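Beta-fructofuranosidase, insoluble isoenzyme CWINV1 (Arabidopsis thaliana, PDB 2OXB) hydrolyses terminal non-reducing beta-D-fructofuranoside residues in the plant cell wall, acting on sucrose and 1-kestose and, less readily, on neokestose and levan. Local coordinates at residues A[213-218]-A[279-284]. The protein carries 1 engineered substitution. Sequence-based numbering, arbitrary orientation.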
loop_
_atom_site.group_PDB
_atom_site.type_symbol
_atom_site.label_atom_id
_atom_site.label_comp_id
_atom_site.label_asym_id
_atom_site.label_seq_id
_atom_site.Cartn_x
_atom_site.Cartn_y
_atom_site.Cartn_z
ATOM N N GLY A 213 -7.021 13.552 -7.438
ATOM C CA GLY A 213 -6.273 14.058 -6.304
ATOM C C GLY A 213 -5.942 15.538 -6.348
ATOM O O GLY A 213 -6.125 16.195 -7.372
ATOM N N VAL A 214 -5.439 16.054 -5.224
ATOM C CA VAL A 214 -5.070 17.466 -5.080
ATOM C C VAL A 214 -3.553 17.641 -4.990
ATOM O O VAL A 214 -2.843 16.703 -4.643
ATOM C CB VAL A 214 -5.699 18.066 -3.811
ATOM C CG1 VAL A 214 -5.476 19.569 -3.787
ATOM C CG2 VAL A 214 -7.187 17.723 -3.749
ATOM N N GLU A 215 -3.054 18.837 -5.294
ATOM C CA GLU A 215 -1.611 19.073 -5.239
ATOM C C GLU A 215 -1.103 18.961 -3.795
ATOM O O GLU A 215 -1.891 18.763 -2.877
ATOM C CB GLU A 215 -1.276 20.445 -5.841
ATOM C CG GLU A 215 0.210 20.634 -6.170
ATOM C CD GLU A 215 0.512 21.955 -6.871
ATOM O OE1 GLU A 215 1.708 22.340 -6.959
ATOM O OE2 GLU A 215 -0.450 22.606 -7.339
ATOM N N THR A 216 0.207 19.075 -3.592
ATOM C CA THR A 216 0.760 18.944 -2.250
ATOM C C THR A 216 0.823 20.243 -1.459
ATOM O O THR A 216 0.860 20.220 -0.229
ATOM C CB THR A 216 2.172 18.328 -2.277
ATOM O OG1 THR A 216 2.189 17.198 -3.156
ATOM C CG2 THR A 216 2.568 17.857 -0.875
ATOM N N SER A 217 0.806 21.374 -2.156
ATOM C CA SER A 217 0.888 22.660 -1.479
ATOM C C SER A 217 -0.394 23.506 -1.488
ATOM O O SER A 217 -0.352 24.709 -1.212
ATOM C CB SER A 217 2.069 23.458 -2.053
ATOM O OG SER A 217 3.296 22.793 -1.796
ATOM N N SER A 218 -1.528 22.874 -1.782
ATOM C CA SER A 218 -2.824 23.565 -1.818
ATOM C C SER A 218 -3.270 24.028 -0.422
ATOM O O SER A 218 -3.336 23.224 0.512
ATOM C CB SER A 218 -3.902 22.640 -2.397
ATOM O OG SER A 218 -3.502 22.081 -3.629
ATOM N N THR A 279 2.802 8.107 -1.246
ATOM C CA THR A 279 2.067 8.647 -2.376
ATOM C C THR A 279 2.869 9.669 -3.171
ATOM O O THR A 279 4.030 9.946 -2.868
ATOM C CB THR A 279 0.751 9.285 -1.884
ATOM O OG1 THR A 279 1.046 10.338 -0.956
ATOM C CG2 THR A 279 -0.098 8.248 -1.185
ATOM N N PHE A 280 2.239 10.203 -4.211
ATOM C CA PHE A 280 2.872 11.194 -5.067
ATOM C C PHE A 280 1.825 11.734 -6.030
ATOM O O PHE A 280 0.963 10.992 -6.498
ATOM C CB PHE A 280 4.041 10.561 -5.839
ATOM C CG PHE A 280 3.713 10.184 -7.251
ATOM C CD1 PHE A 280 3.668 11.157 -8.251
ATOM C CD2 PHE A 280 3.426 8.866 -7.581
ATOM C CE1 PHE A 280 3.345 10.824 -9.554
ATOM C CE2 PHE A 280 3.104 8.523 -8.886
ATOM C CZ PHE A 280 3.060 9.503 -9.873
ATOM N N PHE A 281 1.907 13.022 -6.333
ATOM C CA PHE A 281 0.946 13.653 -7.228
ATOM C C PHE A 281 1.280 13.530 -8.708
ATOM O O PHE A 281 2.356 13.966 -9.148
ATOM C CB PHE A 281 0.808 15.134 -6.870
ATOM C CG PHE A 281 -0.188 15.874 -7.709
ATOM C CD1 PHE A 281 -1.526 15.485 -7.725
ATOM C CD2 PHE A 281 0.194 17.001 -8.434
ATOM C CE1 PHE A 281 -2.468 16.211 -8.442
ATOM C CE2 PHE A 281 -0.742 17.732 -9.153
ATOM C CZ PHE A 281 -2.076 17.337 -9.155
ATOM N N ASP A 282 0.355 12.948 -9.470
ATOM C CA ASP A 282 0.519 12.789 -10.924
ATOM C C ASP A 282 0.024 14.073 -11.574
ATOM O O ASP A 282 -1.159 14.382 -11.525
ATOM C CB ASP A 282 -0.319 11.599 -11.441
ATOM C CG ASP A 282 -0.120 11.317 -12.941
ATOM O OD1 ASP A 282 -0.374 12.202 -13.785
ATOM O OD2 ASP A 282 0.293 10.192 -13.278
ATOM N N SER A 283 0.934 14.822 -12.177
ATOM C CA SER A 283 0.579 16.073 -12.831
ATOM C C SER A 283 -0.298 15.819 -14.065
ATOM O O SER A 283 -1.339 16.454 -14.249
ATOM C CB SER A 283 1.859 16.820 -13.233
ATOM O OG SER A 283 2.616 17.177 -12.095
ATOM N N ALA A 284 0.130 14.858 -14.879
ATOM C CA ALA A 284 -0.537 14.474 -16.117
ATOM C C ALA A 284 -2.000 14.019 -16.042
ATOM O O ALA A 284 -2.830 14.439 -16.858
ATOM C CB ALA A 284 0.290 13.394 -16.824
#
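In the five-bladed beta-propeller typical of family 32 glycosidases, a loop from one blade, joining strands 201-207 and 226-234, meets strand 278-282 of the next, where Phe281 lays its ring against residues 213-215. Glu215 CA sits almost exactly over one face, 4.1 Å from the Phe281 ring centroid and 4° off its normal, a CH-pi contact for which a broad apolar ring offers a wide enough face. The side chain of Glu215 adds only its aliphatic part, CG lying 4.3 Å from Phe281 CE2, which suits an exposed residue whose carboxylate can face solvent. Two carbonyls approach the ring obliquely: Val214 O is 3.6 Å from Phe281 CD1, and Gly213 O is 3.8 Å from Phe281 CE1. Phe281 reaches this extended backbone because CG stands anti to its own N (chi1 -178°), while Val214 points away, its apolar side chain suited to a buried place against Thr207 and Leu226. A serine in place of Phe281 would probably leave Glu215 CA without its aromatic platform and open a gap between loop and strand. With 163 Å² buried and no polar bond between the segments, the join probably rests on dispersion and weak CH-pi attraction between a flat hydrocarbon, main-chain atoms and the Glu215 methylene.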